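Local coordinates for protein putative peptidase (Parabacteroides merdae, PDB 4L8K) that probably hydrolyses peptide bonds as a serine peptidase of family S41, which belongs to the ClpP/crotonase clan, at residues 70-75 and 262-267; 21-26 and 64-69. All coordinates share one frame; numbering follows the deposited sequence.

Contact 1: residues 70-75 and 262-267; sequences NLISSF and SVRFSA. With PO4 (phosphate ion), chain E.
S262 opens the antiparallel pairing with I72: its N donates to I72 O at 2.8 Å, and its carbonyl O takes I72 N at 2.7 Å, nearly straight at the hydrogen (168°). On the face shared by N70, I72, S262 and R264, the hydroxyl of S262 lies against I72 CB and CD1. V263 and L71 form the non-hydrogen-bonded pair and turn to the other face; V263 CA also makes a CA-H...O contact with N70 O at 3.4 Å. R264 N donates to N70 O and N70 N to R264 O, each bond 3.0 Å long. The R264 side chain runs beside that of N70, pointing the same way, with its CD 3.2 Å from N70 OD1; bends at chi2 (92°) and chi3 (72°) swing the guanidinium to a phosphate ion, probably from the crystallisation liquor. There R264 NH1 donates to phosphate O4 at 2.8 Å, while NH2 makes a weak hydrogen bond to O3. NH1 also bonds H68 O, N70 ND2 donates to S78 O, and N70 OD1 is hydrogen-bonded to a bound 2-methyl-2,4-pentanediol. An alanine in place of R264 would probably leave phosphate O4 and H68 O without this donor and open a gap beside N70. Strand 262-266 is the middle of a three-stranded antiparallel sheet, between 70-72 and 252-256; L71 packs on helix 50-61 and V263 on helix 8-22.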
ATOM      1  N   ASN A  70      10.178   0.822  12.046  1.00 20.16           N
ATOM      2  CA  ASN A  70      10.336   2.013  12.890  1.00 20.85           C
ATOM      3  C   ASN A  70      10.654   1.669  14.344  1.00 25.63           C
ATOM      4  O   ASN A  70      10.137   0.697  14.887  1.00 28.21           O
ATOM      5  CB  ASN A  70       9.045   2.872  12.871  1.00 23.27           C
ATOM      6  CG  ASN A  70       8.559   3.221  11.484  1.00 41.22           C
ATOM      7  OD1 ASN A  70       7.717   2.524  10.911  1.00 35.04           O
ATOM      8  ND2 ASN A  70       9.106   4.279  10.896  1.00 25.22           N
ATOM      9  N   LEU A  71      11.455   2.515  14.980  1.00 21.21           N
ATOM     10  CA  LEU A  71      11.754   2.464  16.411  1.00 19.99           C
ATOM     11  C   LEU A  71      11.001   3.638  17.020  1.00 24.53           C
ATOM     12  O   LEU A  71      11.150   4.762  16.531  1.00 25.50           O
ATOM     13  CB  LEU A  71      13.272   2.530  16.706  1.00 18.97           C
ATOM     14  CG  LEU A  71      13.690   2.414  18.188  1.00 22.49           C
ATOM     15  CD1 LEU A  71      13.388   1.023  18.760  1.00 22.76           C
ATOM     16  CD2 LEU A  71      15.178   2.718  18.343  1.00 23.03           C
ATOM     17  N   ILE A  72      10.143   3.382  18.024  1.00 19.82           N
ATOM     18  CA  ILE A  72       9.309   4.422  18.596  1.00 20.18           C
ATOM     19  C   ILE A  72       9.581   4.619  20.068  1.00 26.60           C
ATOM     20  O   ILE A  72       9.431   3.689  20.863  1.00 28.54           O
ATOM     21  CB  ILE A  72       7.804   4.137  18.356  1.00 23.53           C
ATOM     22  CG1 ILE A  72       7.531   3.701  16.896  1.00 23.82           C
ATOM     23  CG2 ILE A  72       6.959   5.361  18.735  1.00 24.60           C
ATOM     24  CD1 ILE A  72       6.223   3.003  16.625  1.00 20.28           C
ATOM     25  N   SER A  73       9.924   5.858  20.437  1.00 21.97           N
ATOM     26  CA  SER A  73      10.108   6.295  21.814  1.00 21.83           C
ATOM     27  C   SER A  73       9.082   7.391  22.058  1.00 28.31           C
ATOM     28  O   SER A  73       8.275   7.689  21.169  1.00 28.47           O
ATOM     29  CB  SER A  73      11.538   6.786  22.055  1.00 22.82           C
ATOM     30  OG  SER A  73      11.788   8.031  21.427  1.00 22.39           O
ATOM     31  N   SER A  74       9.117   8.006  23.243  1.00 25.82           N
ATOM     32  CA  SER A  74       8.198   9.068  23.582  1.00 25.27           C
ATOM     33  C   SER A  74       8.683  10.419  23.027  1.00 27.30           C
ATOM     34  O   SER A  74       7.911  11.368  23.020  1.00 28.62           O
ATOM     35  CB  SER A  74       8.014   9.109  25.091  1.00 30.10           C
ATOM     36  OG  SER A  74       7.126   8.065  25.460  1.00 39.72           O
ATOM     37  N   PHE A  75       9.920  10.492  22.513  1.00 22.31           N
ATOM     38  CA  PHE A  75      10.507  11.734  21.980  1.00 21.29           C
ATOM     39  C   PHE A  75      10.695  11.705  20.458  1.00 24.72           C
ATOM     40  O   PHE A  75      10.768  12.778  19.861  1.00 24.60           O
ATOM     41  CB  PHE A  75      11.855  12.063  22.652  1.00 22.67           C
ATOM     42  CG  PHE A  75      12.854  10.926  22.740  1.00 23.64           C
ATOM     43  CD1 PHE A  75      13.791  10.721  21.725  1.00 24.15           C
ATOM     44  CD2 PHE A  75      12.895  10.091  23.864  1.00 24.71           C
ATOM     45  CE1 PHE A  75      14.729   9.686  21.814  1.00 24.01           C
ATOM     46  CE2 PHE A  75      13.828   9.043  23.941  1.00 26.68           C
ATOM     47  CZ  PHE A  75      14.736   8.853  22.913  1.00 23.74           C
ATOM     48  N   SER A 262       9.197   0.948  21.426  1.00 25.67           N
ATOM     49  CA  SER A 262       8.678  -0.172  20.685  1.00 26.24           C
ATOM     50  C   SER A 262       9.266  -0.188  19.270  1.00 28.32           C
ATOM     51  O   SER A 262       9.703   0.837  18.766  1.00 27.55           O
ATOM     52  CB  SER A 262       7.150  -0.179  20.691  1.00 30.14           C
ATOM     53  OG  SER A 262       6.627   0.793  19.807  1.00 46.94           O
ATOM     54  N   VAL A 263       9.380  -1.383  18.694  1.00 25.12           N
ATOM     55  CA  VAL A 263       9.837  -1.603  17.323  1.00 24.50           C
ATOM     56  C   VAL A 263       8.667  -2.211  16.544  1.00 29.22           C
ATOM     57  O   VAL A 263       7.972  -3.078  17.063  1.00 29.05           O
ATOM     58  CB  VAL A 263      11.121  -2.464  17.221  1.00 28.46           C
ATOM     59  CG1 VAL A 263      10.954  -3.848  17.874  1.00 28.28           C
ATOM     60  CG2 VAL A 263      11.595  -2.580  15.772  1.00 27.68           C
ATOM     61  N   ARG A 264       8.429  -1.726  15.326  1.00 25.92           N
ATOM     62  CA  ARG A 264       7.365  -2.236  14.465  1.00 24.82           C
ATOM     63  C   ARG A 264       7.924  -2.482  13.067  1.00 27.60           C
ATOM     64  O   ARG A 264       8.888  -1.812  12.653  1.00 24.26           O
ATOM     65  CB  ARG A 264       6.136  -1.284  14.418  1.00 21.22           C
ATOM     66  CG  ARG A 264       6.378   0.094  13.790  1.00 28.54           C
ATOM     67  CD  ARG A 264       6.087   0.160  12.290  1.00 32.70           C
ATOM     68  NE  ARG A 264       4.653   0.113  11.978  1.00 35.53           N
ATOM     69  CZ  ARG A 264       4.126  -0.489  10.909  1.00 44.68           C
ATOM     70  NH1 ARG A 264       4.909  -1.117  10.033  1.00 20.36           N
ATOM     71  NH2 ARG A 264       2.815  -0.455  10.700  1.00 31.80           N
ATOM     72  N   PHE A 265       7.305  -3.454  12.364  1.00 24.01           N
ATOM     73  CA  PHE A 265       7.587  -3.864  10.992  1.00 24.35           C
ATOM     74  C   PHE A 265       6.460  -4.812  10.516  1.00 31.58           C
ATOM     75  O   PHE A 265       5.550  -5.124  11.297  1.00 31.44           O
ATOM     76  CB  PHE A 265       8.989  -4.506  10.855  1.00 26.36           C
ATOM     77  CG  PHE A 265       9.427  -5.464  11.941  1.00 29.13           C
ATOM     78  CD1 PHE A 265       9.128  -6.822  11.857  1.00 32.75           C
ATOM     79  CD2 PHE A 265      10.220  -5.026  13.001  1.00 31.30           C
ATOM     80  CE1 PHE A 265       9.614  -7.724  12.814  1.00 34.71           C
ATOM     81  CE2 PHE A 265      10.650  -5.915  13.990  1.00 34.81           C
ATOM     82  CZ  PHE A 265      10.381  -7.265  13.868  1.00 34.20           C
ATOM     83  N   SER A 266       6.491  -5.241   9.242  1.00 29.13           N
ATOM     84  CA  SER A 266       5.480  -6.168   8.718  1.00 29.45           C
ATOM     85  C   SER A 266       5.629  -7.527   9.393  1.00 35.78           C
ATOM     86  O   SER A 266       6.747  -8.038   9.515  1.00 35.90           O
ATOM     87  CB  SER A 266       5.605  -6.294   7.211  1.00 31.25           C
ATOM     88  OG  SER A 266       5.427  -5.009   6.650  1.00 33.33           O
ATOM     89  N   ALA A 267       4.514  -8.063   9.901  1.00 34.43           N
ATOM     90  CA  ALA A 267       4.513  -9.320  10.644  1.00 36.90           C
ATOM     91  C   ALA A 267       4.535 -10.539   9.762  1.00 46.10           C
ATOM     92  O   ALA A 267       5.085 -11.577  10.170  1.00 49.02           O
ATOM     93  CB  ALA A 267       3.283  -9.399  11.542  1.00 37.54           C
TER
HETATM   94  P   PO4 E 401       2.619  -2.822   7.448  1.00 44.00           P
HETATM   95  O1  PO4 E 401       3.160  -4.208   7.748  1.00 49.01           O
HETATM   96  O2  PO4 E 401       2.073  -2.801   5.984  1.00 44.14           O
HETATM   97  O3  PO4 E 401       1.485  -2.494   8.454  1.00 46.64           O
HETATM   98  O4  PO4 E 401       3.770  -1.796   7.564  1.00 44.92           O

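Contact 2: residues 21-26 and 64-69. With PO4 (phosphate ion), chain E.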
ATOM      1  N   GLU A  21      14.741 -12.705  15.220  1.00 33.84           N
ATOM      2  CA  GLU A  21      13.757 -13.768  15.337  1.00 34.01           C
ATOM      3  C   GLU A  21      12.422 -13.495  14.649  1.00 37.81           C
ATOM      4  O   GLU A  21      11.726 -14.466  14.335  1.00 39.15           O
ATOM      5  CB  GLU A  21      13.508 -14.072  16.824  1.00 36.25           C
ATOM      6  CG  GLU A  21      14.780 -14.537  17.538  1.00 44.41           C
ATOM      7  CD  GLU A  21      14.738 -14.760  19.036  1.00 58.97           C
ATOM      8  OE1 GLU A  21      13.727 -14.406  19.689  1.00 48.91           O
ATOM      9  OE2 GLU A  21      15.748 -15.275  19.565  1.00 61.45           O
ATOM     10  N   ASN A  22      12.042 -12.211  14.428  1.00 33.36           N
ATOM     11  CA  ASN A  22      10.714 -11.874  13.880  1.00 31.50           C
ATOM     12  C   ASN A  22      10.716 -11.148  12.531  1.00 33.03           C
ATOM     13  O   ASN A  22       9.687 -11.192  11.844  1.00 33.00           O
ATOM     14  CB  ASN A  22       9.925 -11.042  14.887  1.00 32.25           C
ATOM     15  CG  ASN A  22       9.780 -11.729  16.217  1.00 45.41           C
ATOM     16  OD1 ASN A  22       8.954 -12.621  16.393  1.00 42.32           O
ATOM     17  ND2 ASN A  22      10.629 -11.370  17.161  1.00 34.35           N
ATOM     18  N   TYR A  23      11.824 -10.488  12.141  1.00 29.57           N
ATOM     19  CA  TYR A  23      11.893  -9.775  10.850  1.00 29.59           C
ATOM     20  C   TYR A  23      11.825 -10.807   9.706  1.00 35.60           C
ATOM     21  O   TYR A  23      12.550 -11.803   9.724  1.00 36.77           O
ATOM     22  CB  TYR A  23      13.141  -8.877  10.762  1.00 30.52           C
ATOM     23  CG  TYR A  23      13.110  -7.940   9.579  1.00 30.25           C
ATOM     24  CD1 TYR A  23      12.285  -6.816   9.576  1.00 30.68           C
ATOM     25  CD2 TYR A  23      13.864  -8.202   8.438  1.00 30.70           C
ATOM     26  CE1 TYR A  23      12.233  -5.961   8.477  1.00 28.67           C
ATOM     27  CE2 TYR A  23      13.811  -7.356   7.327  1.00 30.28           C
ATOM     28  CZ  TYR A  23      12.994  -6.238   7.355  1.00 33.20           C
ATOM     29  OH  TYR A  23      12.928  -5.402   6.272  1.00 37.66           O
ATOM     30  N   CYS A  24      10.900 -10.597   8.760  1.00 33.42           N
ATOM     31  CA  CYS A  24      10.561 -11.551   7.697  1.00 34.79           C
ATOM     32  C   CYS A  24      11.337 -11.405   6.392  1.00 36.12           C
ATOM     33  O   CYS A  24      11.200 -12.300   5.551  1.00 35.70           O
ATOM     34  CB  CYS A  24       9.063 -11.478   7.401  1.00 35.14           C
ATOM     35  SG  CYS A  24       7.998 -11.758   8.830  1.00 39.67           S
ATOM     36  N   PHE A  25      12.103 -10.304   6.178  1.00 28.98           N
ATOM     37  CA  PHE A  25      12.647 -10.087   4.847  1.00 27.08           C
ATOM     38  C   PHE A  25      14.161 -10.005   4.739  1.00 32.18           C
ATOM     39  O   PHE A  25      14.654  -9.443   3.758  1.00 31.94           O
ATOM     40  CB  PHE A  25      11.989  -8.817   4.258  1.00 27.19           C
ATOM     41  CG  PHE A  25      10.476  -8.915   4.298  1.00 26.99           C
ATOM     42  CD1 PHE A  25       9.791  -9.778   3.437  1.00 28.77           C
ATOM     43  CD2 PHE A  25       9.746  -8.232   5.267  1.00 26.85           C
ATOM     44  CE1 PHE A  25       8.392  -9.898   3.500  1.00 28.76           C
ATOM     45  CE2 PHE A  25       8.358  -8.387   5.359  1.00 27.98           C
ATOM     46  CZ  PHE A  25       7.688  -9.207   4.466  1.00 26.31           C
ATOM     47  N   PHE A  26      14.897 -10.679   5.636  1.00 31.12           N
ATOM     48  CA  PHE A  26      16.369 -10.701   5.610  1.00 32.65           C
ATOM     49  C   PHE A  26      16.958 -11.241   4.285  1.00 40.40           C
ATOM     50  O   PHE A  26      17.978 -10.723   3.833  1.00 40.02           O
ATOM     51  CB  PHE A  26      16.934 -11.513   6.791  1.00 34.19           C
ATOM     52  CG  PHE A  26      16.908 -10.782   8.108  1.00 33.90           C
ATOM     53  CD1 PHE A  26      17.520  -9.542   8.246  1.00 35.69           C
ATOM     54  CD2 PHE A  26      16.310 -11.352   9.226  1.00 35.32           C
ATOM     55  CE1 PHE A  26      17.509  -8.874   9.470  1.00 35.34           C
ATOM     56  CE2 PHE A  26      16.311 -10.686  10.455  1.00 37.41           C
ATOM     57  CZ  PHE A  26      16.923  -9.459  10.571  1.00 34.51           C
ATOM     58  N   VAL A  64      18.414  -2.439   7.193  1.00 26.44           N
ATOM     59  CA  VAL A  64      17.561  -3.268   6.336  1.00 25.47           C
ATOM     60  C   VAL A  64      16.802  -2.400   5.308  1.00 28.77           C
ATOM     61  O   VAL A  64      16.034  -2.953   4.542  1.00 28.38           O
ATOM     62  CB  VAL A  64      16.602  -4.243   7.087  1.00 28.49           C
ATOM     63  CG1 VAL A  64      17.387  -5.247   7.926  1.00 29.26           C
ATOM     64  CG2 VAL A  64      15.550  -3.508   7.923  1.00 26.78           C
ATOM     65  N   LYS A  65      17.013  -1.059   5.282  1.00 25.98           N
ATOM     66  CA  LYS A  65      16.418  -0.134   4.296  1.00 24.71           C
ATOM     67  C   LYS A  65      14.941  -0.432   4.043  1.00 28.51           C
ATOM     68  O   LYS A  65      14.527  -0.689   2.904  1.00 27.69           O
ATOM     69  CB  LYS A  65      17.213  -0.208   2.975  1.00 27.19           C
ATOM     70  CG  LYS A  65      18.669   0.213   3.145  1.00 31.64           C
ATOM     71  CD  LYS A  65      19.435  -0.037   1.866  1.00 38.47           C
ATOM     72  CE  LYS A  65      20.915   0.248   1.985  1.00 51.25           C
ATOM     73  NZ  LYS A  65      21.195   1.678   2.289  1.00 66.92           N
ATOM     74  N   ASP A  66      14.146  -0.402   5.133  1.00 24.57           N
ATOM     75  CA  ASP A  66      12.743  -0.764   5.110  1.00 22.52           C
ATOM     76  C   ASP A  66      11.849   0.395   5.601  1.00 25.43           C
ATOM     77  O   ASP A  66      11.904   0.780   6.781  1.00 23.56           O
ATOM     78  CB  ASP A  66      12.560  -2.025   5.977  1.00 24.06           C
ATOM     79  CG  ASP A  66      11.157  -2.567   6.032  1.00 30.07           C
ATOM     80  OD1 ASP A  66      10.272  -2.000   5.353  1.00 29.67           O
ATOM     81  OD2 ASP A  66      10.941  -3.559   6.744  1.00 33.42           O
ATOM     82  N   GLY A  67      10.976   0.871   4.701  1.00 21.03           N
ATOM     83  CA  GLY A  67      10.046   1.959   4.989  1.00 19.66           C
ATOM     84  C   GLY A  67       8.974   1.551   5.971  1.00 22.27           C
ATOM     85  O   GLY A  67       8.286   2.402   6.525  1.00 21.20           O
ATOM     86  N   HIS A  68       8.843   0.246   6.215  1.00 20.33           N
ATOM     87  CA  HIS A  68       7.834  -0.303   7.122  1.00 20.43           C
ATOM     88  C   HIS A  68       8.389  -0.574   8.513  1.00 22.91           C
ATOM     89  O   HIS A  68       7.615  -0.938   9.377  1.00 23.99           O
ATOM     90  CB  HIS A  68       7.171  -1.563   6.504  1.00 21.51           C
ATOM     91  CG  HIS A  68       6.350  -1.171   5.311  1.00 24.42           C
ATOM     92  ND1 HIS A  68       5.084  -0.618   5.463  1.00 26.07           N
ATOM     93  CD2 HIS A  68       6.720  -1.045   4.013  1.00 25.71           C
ATOM     94  CE1 HIS A  68       4.695  -0.254   4.244  1.00 24.63           C
ATOM     95  NE2 HIS A  68       5.636  -0.499   3.338  1.00 24.83           N
ATOM     96  N   THR A  69       9.688  -0.340   8.742  1.00 19.18           N
ATOM     97  CA  THR A  69      10.341  -0.561  10.029  1.00 19.99           C
ATOM     98  C   THR A  69      10.555   0.772  10.746  1.00 22.93           C
ATOM     99  O   THR A  69      11.066   1.724  10.143  1.00 21.62           O
ATOM    100  CB  THR A  69      11.659  -1.351   9.843  1.00 27.99           C
ATOM    101  OG1 THR A  69      11.325  -2.676   9.438  1.00 27.97           O
ATOM    102  CG2 THR A  69      12.507  -1.419  11.113  1.00 18.74           C
TER
HETATM  103  P   PO4 E 401       2.619  -2.822   7.448  1.00 44.00           P
HETATM  104  O1  PO4 E 401       3.160  -4.208   7.748  1.00 49.01           O
HETATM  105  O2  PO4 E 401       2.073  -2.801   5.984  1.00 44.14           O
HETATM  106  O3  PO4 E 401       1.485  -2.494   8.454  1.00 46.64           O
HETATM  107  O4  PO4 E 401       3.770  -1.796   7.564  1.00 44.92           O
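D66 OD2 is gripped by two hydroxyls, Y23 OH at 2.8 Å and T69 OG1 at 2.9 Å, which reach it from opposite faces of the carboxylate plane. The other carboxylate oxygen, OD1, accepts H68 N at 2.8 Å in an Asx turn, overlaid on the type I beta turn D66-T69 with its T69 N to D66 O bond. Three bonds therefore fix the rotation of this buried carboxylate. Y23 and D66 meet tip to tip. With CG anti to the backbone N (chi1 -169°), the tyrosine projects from just beyond the helix end, and D66 OD2 lies at the ring edge, in its plane; ring and carboxylate planes stand 62° apart. T69 OG1 also approaches Y23 CE1, at 3.5 Å. The tyrosine tip meets V64 as well, whose CG2 is 3.8 Å from Y23 CZ. The other V64 methyl, CG1, packs against F26 CE1 at 3.9 Å, so the valine bridges the two aromatics. Within 21-26, Y23 CD2 sits over the face of the F26 ring. H68, within the same turn, donates from ND1 to phosphate O4 at 2.7 Å, while H68 NE2 bonds G246 O. R264, S266 and S223 also hold this ion, consistent with an anion-binding pocket. The contact joins the end of helix 8-22 to the loop between helix 50-61 and strand 70-72. Strand 262-266 lies alongside, where F265 meets the Y23 ring edge-to-face and is touched by the T69 side chain.

How the contacts relate
From the N terminus, helix 8-22 ends at 21-26, and contact 2 closes a short, mainly helical loop when the chain returns at 64-69. The next residues, 70-75, open contact 1, which closes much later at 262-267, after most of the seven-stranded mixed sheet has been built. The loops thus run in series, neither crossing nor enclosing the other. Together they tie the N-terminal helices to the small three-stranded sheet, and the centres of the two contacts lie about 12 Å apart. They touch directly: F265 CE1 packs against N22 O, and A267 O against C24 SG. Both also reach one phosphate, which S223, S249 and G250 bind as well.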